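Alpha-glucosidase ([Eubacterium] rectale, PDB 6PNR) hydrolyses alpha-glycosidic bonds as a family 31 glycoside hydrolase, a sulfoquinovosidase that probably releases sulfoquinovose from sulfolipid-derived glycosides. Local coordinates at residues 71-74 with 75-79; 148-151 with 152-156; 252-255 with 256-259; 628-632 with 633-637. All blocks are in the same frame, centred on the assembly; numbering follows the deposited sequence.

Contact 1: 71-74 with 75-79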
# COMPACT_ATOMS: atom_id res chain seq x y z
N LEU A 71 -32.20 -4.46 23.77
CA LEU A 71 -31.52 -5.68 23.35
C LEU A 71 -30.27 -5.85 24.21
O LEU A 71 -29.35 -5.02 24.16
CB LEU A 71 -31.14 -5.63 21.87
CG LEU A 71 -32.21 -5.20 20.86
CD1 LEU A 71 -31.62 -5.20 19.46
CD2 LEU A 71 -33.43 -6.09 20.91
N CYS A 72 -30.23 -6.93 25.00
CA CYS A 72 -29.06 -7.29 25.78
C CYS A 72 -28.24 -8.32 25.01
O CYS A 72 -28.79 -9.31 24.51
CB CYS A 72 -29.46 -7.85 27.15
SG CYS A 72 -30.51 -6.72 28.11
N PHE A 73 -26.93 -8.09 24.91
CA PHE A 73 -26.00 -8.95 24.18
C PHE A 73 -24.98 -9.45 25.19
O PHE A 73 -23.90 -8.87 25.34
CB PHE A 73 -25.31 -8.21 23.04
CG PHE A 73 -26.24 -7.73 21.98
CD1 PHE A 73 -26.64 -8.58 20.96
CD2 PHE A 73 -26.69 -6.42 21.98
CE1 PHE A 73 -27.50 -8.13 19.97
CE2 PHE A 73 -27.53 -5.97 21.00
CZ PHE A 73 -27.95 -6.82 19.99
N GLU A 74 -25.33 -10.54 25.88
CA GLU A 74 -24.47 -11.15 26.88
C GLU A 74 -24.00 -10.12 27.89
O GLU A 74 -24.79 -9.28 28.34
CB GLU A 74 -23.27 -11.83 26.20
CG GLU A 74 -23.66 -13.05 25.38
CD GLU A 74 -22.71 -13.33 24.22
OE1 GLU A 74 -22.75 -12.59 23.21
OE2 GLU A 74 -21.92 -14.30 24.33
N SER A 75 -22.73 -10.17 28.28
CA SER A 75 -22.14 -9.16 29.15
C SER A 75 -21.30 -8.15 28.39
O SER A 75 -20.28 -7.68 28.91
CB SER A 75 -21.32 -9.83 30.25
OG SER A 75 -22.16 -10.41 31.24
N TYR A 76 -21.70 -7.81 27.16
CA TYR A 76 -20.91 -6.92 26.31
C TYR A 76 -21.59 -5.59 26.04
O TYR A 76 -21.01 -4.54 26.29
CB TYR A 76 -20.58 -7.62 24.99
CG TYR A 76 -19.68 -8.84 25.13
CD1 TYR A 76 -18.38 -8.72 25.62
CD2 TYR A 76 -20.13 -10.10 24.77
CE1 TYR A 76 -17.56 -9.84 25.75
CE2 TYR A 76 -19.33 -11.21 24.89
CZ TYR A 76 -18.05 -11.08 25.38
OH TYR A 76 -17.28 -12.21 25.49
N ILE A 77 -22.82 -5.62 25.52
CA ILE A 77 -23.50 -4.44 24.99
C ILE A 77 -24.97 -4.49 25.36
O ILE A 77 -25.61 -5.55 25.27
CB ILE A 77 -23.35 -4.35 23.45
CG1 ILE A 77 -21.88 -4.22 23.03
CG2 ILE A 77 -24.18 -3.21 22.89
CD1 ILE A 77 -21.22 -2.93 23.45
N ILE A 78 -25.53 -3.35 25.75
CA ILE A 78 -26.97 -3.16 25.83
C ILE A 78 -27.35 -2.05 24.85
O ILE A 78 -26.77 -0.96 24.89
CB ILE A 78 -27.44 -2.80 27.25
CG1 ILE A 78 -27.02 -3.89 28.24
CG2 ILE A 78 -28.94 -2.57 27.27
CD1 ILE A 78 -27.23 -3.52 29.69
N ALA A 79 -28.31 -2.34 23.96
CA ALA A 79 -28.77 -1.38 22.97
C ALA A 79 -30.22 -1.01 23.25
O ALA A 79 -31.08 -1.89 23.32
CB ALA A 79 -28.64 -1.93 21.55
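F73 lays the edge of its ring against the methyl group of A79, with F73 CE2 4.2 Å from A79 CB, and touches I77 beside it, F73 CD2 to I77 CG2 also being 4.2 Å. This is the end of an antiparallel beta hairpin, strands 68-73 and 77-83, whose short segments run 169° apart. With CG anti to its own carbonyl carbon (chi1 -63°), the F73 ring leans back along the strand toward A79, and H22 meets it edge-to-face. On the other side of the sheet C72 SG reaches I78 CG1 at 4.5 Å. The ladder is regular at L71, where L71 N binds A79 O at 2.8 Å, but near the turn Y76 and I77 together face F73, a classic beta bulge: F73 O accepts from Y76 N at 3.0 Å and weakly from I77 N at 3.4 Å. E74, with positive phi, turns the chain, and its side chain runs alongside that of Y76; its carboxylate and the tyrosine ring are 86° apart. E74 OE1, whose hydrogen bond is to K58 N, lies at the edge of the Y76 ring and in its plane, 3.9 Å from Y76 CD2.

Contact 2: 148-151 with 152-156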
# COMPACT_ATOMS: atom_id res chain seq x y z
N VAL A 148 3.24 12.82 -9.69
CA VAL A 148 3.08 13.73 -8.55
C VAL A 148 2.77 12.95 -7.27
O VAL A 148 3.32 13.25 -6.20
CB VAL A 148 2.00 14.78 -8.83
CG1 VAL A 148 1.56 15.49 -7.54
CG2 VAL A 148 2.52 15.80 -9.85
N THR A 149 1.88 11.97 -7.35
CA THR A 149 1.56 11.18 -6.16
C THR A 149 2.78 10.40 -5.69
O THR A 149 3.09 10.38 -4.49
CB THR A 149 0.41 10.22 -6.44
OG1 THR A 149 -0.72 10.94 -6.95
CG2 THR A 149 0.02 9.48 -5.16
N TRP A 150 3.47 9.73 -6.62
CA TRP A 150 4.63 8.94 -6.25
C TRP A 150 5.69 9.80 -5.56
O TRP A 150 6.14 9.48 -4.46
CB TRP A 150 5.19 8.23 -7.48
CG TRP A 150 6.46 7.47 -7.21
CD1 TRP A 150 6.65 6.49 -6.28
CD2 TRP A 150 7.72 7.66 -7.85
NE1 TRP A 150 7.94 6.06 -6.31
CE2 TRP A 150 8.62 6.76 -7.28
CE3 TRP A 150 8.16 8.51 -8.87
CZ2 TRP A 150 9.96 6.69 -7.67
CZ3 TRP A 150 9.49 8.42 -9.28
CH2 TRP A 150 10.37 7.52 -8.68
N ARG A 151 6.08 10.92 -6.19
CA ARG A 151 7.07 11.79 -5.55
C ARG A 151 6.56 12.33 -4.22
O ARG A 151 7.32 12.42 -3.25
CB ARG A 151 7.47 12.96 -6.47
CG ARG A 151 8.14 12.59 -7.78
CD ARG A 151 9.31 11.61 -7.62
NE ARG A 151 10.31 12.06 -6.66
CZ ARG A 151 11.23 11.27 -6.12
NH1 ARG A 151 11.28 9.99 -6.44
NH2 ARG A 151 12.08 11.76 -5.22
N SER A 152 5.26 12.66 -4.14
CA SER A 152 4.72 13.13 -2.86
C SER A 152 4.89 12.06 -1.78
O SER A 152 5.22 12.39 -0.63
CB SER A 152 3.25 13.53 -3.00
OG SER A 152 3.12 14.72 -3.78
N ASP A 153 4.68 10.78 -2.13
CA ASP A 153 4.94 9.70 -1.18
C ASP A 153 6.42 9.61 -0.82
O ASP A 153 6.77 9.51 0.36
CB ASP A 153 4.48 8.35 -1.74
CG ASP A 153 2.97 8.18 -1.72
OD1 ASP A 153 2.30 8.88 -0.93
OD2 ASP A 153 2.47 7.32 -2.48
N VAL A 154 7.29 9.58 -1.82
CA VAL A 154 8.70 9.30 -1.55
C VAL A 154 9.31 10.39 -0.68
O VAL A 154 9.97 10.10 0.32
CB VAL A 154 9.48 9.14 -2.87
CG1 VAL A 154 11.02 9.10 -2.60
CG2 VAL A 154 9.04 7.88 -3.58
N GLU A 155 9.09 11.66 -1.03
CA GLU A 155 9.74 12.76 -0.32
C GLU A 155 8.96 13.22 0.90
O GLU A 155 9.57 13.60 1.90
CB GLU A 155 9.94 13.95 -1.25
CG GLU A 155 10.56 13.55 -2.58
CD GLU A 155 11.19 14.71 -3.30
OE1 GLU A 155 10.98 15.86 -2.87
OE2 GLU A 155 11.90 14.46 -4.31
N ASN A 156 7.64 13.17 0.84
CA ASN A 156 6.82 13.84 1.85
C ASN A 156 5.79 12.94 2.53
O ASN A 156 5.01 13.45 3.35
CB ASN A 156 6.10 15.04 1.21
CG ASN A 156 7.08 16.01 0.55
OD1 ASN A 156 8.16 16.25 1.07
ND2 ASN A 156 6.69 16.57 -0.59
O HOH W 1 11.33 14.72 -6.84
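V148 O is gripped twice by S152, by the backbone N at 2.9 Å and by OG at 2.8 Å, the two donors arriving from opposite faces of the carbonyl plane. The hydroxyl of S152 thus folds back onto the preceding turn of helix 147-156, doubling the ordinary i to i+4 bond. One turn along, R151 and E155 form an i to i+4 salt bridge: R151 NH2 meets E155 OE2 at 2.9 Å. The bond is nearly straight (174° at the hydrogen) and lies in the guanidinium plane, while the carboxylate stands 86° to that plane and offers its anti lone pair. A water closes a ring beside it, accepting from R151 NE at 2.9 Å and donating to E155 OE2 at 2.6 Å, so OE2 receives two donors, and NE and NH2 are both tied to that one oxygen, which should restrain the rotation of the guanidinium. R151 reaches this place because its chain bends at chi2 and chi3, which also brings NH2 to 3.9 Å from V154 CG1. The other methyl of V154 packs over the indole of W150 in a CH-pi contact, CG2 lying 3.9 Å from the centroid of the five-membered ring. R151 NH1 lies over the same face. W150 NE1 donates to K144 O of the second subunit, whose own W150 stacks on this indole, placing the helix at the dimer interface. Within its own chain, F498 from a loop packs on R151, S152 and E155, and the helix stands in the connection between strands 130-133 and 168-174.

Contact 3: 252-255 with 256-259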
# COMPACT_ATOMS: atom_id res chain seq x y z
N ARG A 252 2.35 46.01 -3.23
CA ARG A 252 2.04 44.99 -4.24
C ARG A 252 0.56 44.60 -4.20
O ARG A 252 -0.10 44.53 -5.25
CB ARG A 252 2.93 43.76 -4.05
CG ARG A 252 2.77 42.72 -5.18
CD ARG A 252 3.68 41.50 -5.00
NE ARG A 252 3.62 40.58 -6.15
CZ ARG A 252 2.68 39.66 -6.36
NH1 ARG A 252 1.67 39.49 -5.50
NH2 ARG A 252 2.74 38.89 -7.44
N SER A 253 0.04 44.32 -3.01
CA SER A 253 -1.34 43.83 -2.90
C SER A 253 -2.34 44.90 -3.33
O SER A 253 -3.19 44.65 -4.19
CB SER A 253 -1.63 43.38 -1.46
OG SER A 253 -0.96 42.17 -1.18
N PHE A 254 -2.25 46.10 -2.76
CA PHE A 254 -3.19 47.13 -3.19
C PHE A 254 -2.89 47.60 -4.61
O PHE A 254 -3.80 48.05 -5.31
CB PHE A 254 -3.22 48.28 -2.19
CG PHE A 254 -3.78 47.86 -0.83
CD1 PHE A 254 -5.10 47.47 -0.70
CD2 PHE A 254 -2.97 47.83 0.29
CE1 PHE A 254 -5.61 47.08 0.53
CE2 PHE A 254 -3.47 47.43 1.52
CZ PHE A 254 -4.80 47.05 1.64
N GLY A 255 -1.63 47.46 -5.05
CA GLY A 255 -1.33 47.69 -6.46
C GLY A 255 -2.05 46.72 -7.38
O GLY A 255 -2.55 47.11 -8.44
N LEU A 256 -2.10 45.44 -7.00
CA LEU A 256 -2.80 44.45 -7.81
C LEU A 256 -4.31 44.67 -7.79
O LEU A 256 -5.01 44.40 -8.78
CB LEU A 256 -2.44 43.04 -7.33
CG LEU A 256 -1.07 42.56 -7.83
CD1 LEU A 256 -0.63 41.30 -7.13
CD2 LEU A 256 -1.11 42.37 -9.32
N LEU A 257 -4.84 45.15 -6.66
CA LEU A 257 -6.24 45.56 -6.61
C LEU A 257 -6.53 46.63 -7.64
O LEU A 257 -7.46 46.51 -8.45
CB LEU A 257 -6.56 46.07 -5.20
CG LEU A 257 -7.94 46.69 -5.03
CD1 LEU A 257 -9.02 45.69 -5.45
CD2 LEU A 257 -8.11 47.10 -3.56
N ASP A 258 -5.72 47.70 -7.64
CA ASP A 258 -5.87 48.76 -8.63
C ASP A 258 -5.80 48.21 -10.06
O ASP A 258 -6.62 48.58 -10.91
CB ASP A 258 -4.81 49.83 -8.40
CG ASP A 258 -4.96 50.53 -7.06
OD1 ASP A 258 -6.11 50.61 -6.56
OD2 ASP A 258 -3.95 51.00 -6.50
N LYS A 259 -4.83 47.33 -10.33
CA LYS A 259 -4.71 46.73 -11.66
C LYS A 259 -5.96 45.96 -12.02
O LYS A 259 -6.49 46.07 -13.13
CB LYS A 259 -3.48 45.81 -11.70
CG LYS A 259 -3.19 45.22 -13.08
CD LYS A 259 -2.00 44.26 -13.02
CE LYS A 259 -1.39 44.06 -14.41
NZ LYS A 259 -0.13 43.26 -14.39
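R252 and L256, one helical turn apart, make the closest side-chain contact here: a methyl of L256 sits over one face of the guanidinium, with L256 CD1 3.4 Å from R252 NH1. With CG anti to the backbone N (chi1 -173°) and the chain extended to NE, the guanidinium is carried outward from the helix to lie across the end of L256. Its polar end is held beyond the two segments, NH1 by Q247 O and the carboxylate of E524, and NH2 by Y535. A second, purely apolar contact joins F254 and L257, where L257 CD2 comes to the edge of the ring, 4.2 Å from F254 CD1. The backbone supplies the regular alpha-helical bonds, from L256 N to R252 O at 2.8 Å through to K259 N to G255 O at 3.0 Å. One polar approach is of a different kind: D258 OD2 lies 3.2 Å from F254 O, two acceptors that would be expected to repel mildly, while D258 N does bond to that same oxygen at 3.0 Å. Helix 250-262 is the crossover of a beta-alpha-beta unit of the TIM barrel, linking parallel strands 242-245 and 267-271. Its F254 and L257 pack on strand 267-271 and on I308 of the next barrel helix, 301-310.

Contact 4: 628-632 with 633-637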
# COMPACT_ATOMS: atom_id res chain seq x y z
N GLU A 628 -30.37 27.09 -27.47
CA GLU A 628 -30.89 25.85 -28.03
C GLU A 628 -31.59 25.03 -26.95
O GLU A 628 -31.13 24.95 -25.81
CB GLU A 628 -29.77 25.05 -28.67
CG GLU A 628 -30.26 23.83 -29.43
CD GLU A 628 -29.19 23.21 -30.30
OE1 GLU A 628 -28.02 23.66 -30.20
OE2 GLU A 628 -29.51 22.29 -31.08
N GLU A 629 -32.71 24.40 -27.32
CA GLU A 629 -33.53 23.64 -26.40
C GLU A 629 -33.19 22.16 -26.46
O GLU A 629 -32.90 21.61 -27.53
CB GLU A 629 -35.02 23.84 -26.72
CG GLU A 629 -35.43 25.29 -26.76
CD GLU A 629 -36.93 25.46 -26.71
OE1 GLU A 629 -37.65 24.44 -26.76
OE2 GLU A 629 -37.38 26.62 -26.61
N TYR A 630 -33.24 21.51 -25.31
CA TYR A 630 -32.99 20.08 -25.20
C TYR A 630 -34.01 19.50 -24.24
O TYR A 630 -34.45 20.17 -23.31
CB TYR A 630 -31.58 19.77 -24.71
CG TYR A 630 -30.48 20.30 -25.59
CD1 TYR A 630 -29.97 19.53 -26.62
CD2 TYR A 630 -29.94 21.57 -25.39
CE1 TYR A 630 -28.95 20.00 -27.43
CE2 TYR A 630 -28.93 22.05 -26.20
CZ TYR A 630 -28.44 21.25 -27.22
OH TYR A 630 -27.43 21.70 -28.03
N HIS A 631 -34.38 18.24 -24.46
CA HIS A 631 -35.46 17.64 -23.71
C HIS A 631 -35.03 16.45 -22.86
O HIS A 631 -35.88 15.81 -22.25
CB HIS A 631 -36.58 17.22 -24.67
CG HIS A 631 -36.97 18.29 -25.64
ND1 HIS A 631 -37.90 19.27 -25.35
CD2 HIS A 631 -36.53 18.56 -26.89
CE1 HIS A 631 -38.02 20.09 -26.38
NE2 HIS A 631 -37.20 19.68 -27.33
N GLY A 632 -33.73 16.16 -22.78
CA GLY A 632 -33.25 15.06 -21.96
C GLY A 632 -32.40 14.09 -22.76
O GLY A 632 -32.56 13.93 -23.97
N GLY A 633 -31.46 13.44 -22.07
CA GLY A 633 -30.59 12.44 -22.65
C GLY A 633 -29.17 12.95 -22.82
O GLY A 633 -28.80 14.04 -22.38
N GLU A 634 -28.35 12.12 -23.47
CA GLU A 634 -26.96 12.48 -23.73
C GLU A 634 -26.88 13.43 -24.93
O GLU A 634 -27.46 13.16 -25.99
CB GLU A 634 -26.12 11.22 -23.98
CG GLU A 634 -24.61 11.48 -24.04
CD GLU A 634 -23.78 10.19 -24.10
OE1 GLU A 634 -24.38 9.09 -24.19
OE2 GLU A 634 -22.53 10.30 -24.05
N ILE A 635 -26.18 14.55 -24.74
CA ILE A 635 -25.92 15.52 -25.80
C ILE A 635 -24.44 15.92 -25.78
O ILE A 635 -23.69 15.57 -24.87
CB ILE A 635 -26.80 16.78 -25.69
CG1 ILE A 635 -26.39 17.64 -24.51
CG2 ILE A 635 -28.27 16.40 -25.55
CD1 ILE A 635 -27.31 18.85 -24.30
N THR A 636 -24.04 16.66 -26.81
CA THR A 636 -22.72 17.26 -26.91
C THR A 636 -22.91 18.71 -27.36
O THR A 636 -23.60 18.96 -28.35
CB THR A 636 -21.81 16.52 -27.91
OG1 THR A 636 -21.42 15.26 -27.37
CG2 THR A 636 -20.57 17.35 -28.22
N VAL A 637 -22.32 19.65 -26.62
CA VAL A 637 -22.47 21.07 -26.91
C VAL A 637 -21.10 21.67 -27.17
O VAL A 637 -20.08 21.19 -26.68
CB VAL A 637 -23.17 21.82 -25.76
CG1 VAL A 637 -24.59 21.27 -25.55
CG2 VAL A 637 -22.35 21.72 -24.47
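I635 sets its terminal methyl almost exactly over the centre of the Y630 ring: CD1 is 3.6 Å from the ring centroid and 10° off the ring normal, a well-formed CH-pi contact. The isoleucine conformation explains it. CG1 occupies the position between backbone N and carbonyl carbon (chi1 71°), and the chain then continues extended to CD1, which carries that methyl out over the ring. The same rotamer leaves CG2 anti to the carbonyl carbon, where it touches the ring margin, 3.7 Å from Y630 CD1. CG of Y630, anti to its own carbonyl carbon (chi1 -60°), sends the ring toward strand 633-638, one face to I635. V637 meets the far end of the tyrosine: its CG1 is 3.8 Å from Y630 OH and 4.2 Å from Y630 CZ, approaching the ring at a slant. Between the two sides, G632 and G633 turn the chain at positive phi, a region that glycine reaches readily. F647 of strand 646-649 packs on Y630, I635 and V637 alike. The two strands do not pair with each other: 629-630 bonds to 621-623, and 633-638 to 611-616. This is a beta arch, not a hairpin: the turn passes the chain from one antiparallel sheet of the family 31 C-terminal domain to another, with aromatic and aliphatic side chains facing each other between them.

In the fold
The four contacts follow one another along the chain and none touches another. Contact 1 and contact 3 lie on opposite sides of the chain's centre, about 66 Å apart between centres, the first in an N-terminal beta sheet and the second in the catalytic barrel. In contacts 2 and 3 the side chains of N156 and R252 each lie about 13 Å from the bound aza-sugar, so neither is in its first shell; R252 is nevertheless linked toward the pocket, since its salt-bridge partner E524 directly follows the pocket residue H523. The nearest atoms of these two contacts are about 23 Å apart. Contact 2 alone meets the second subunit. Contact 4, in the C-terminal domain, is about 43 Å from contact 3 between centres.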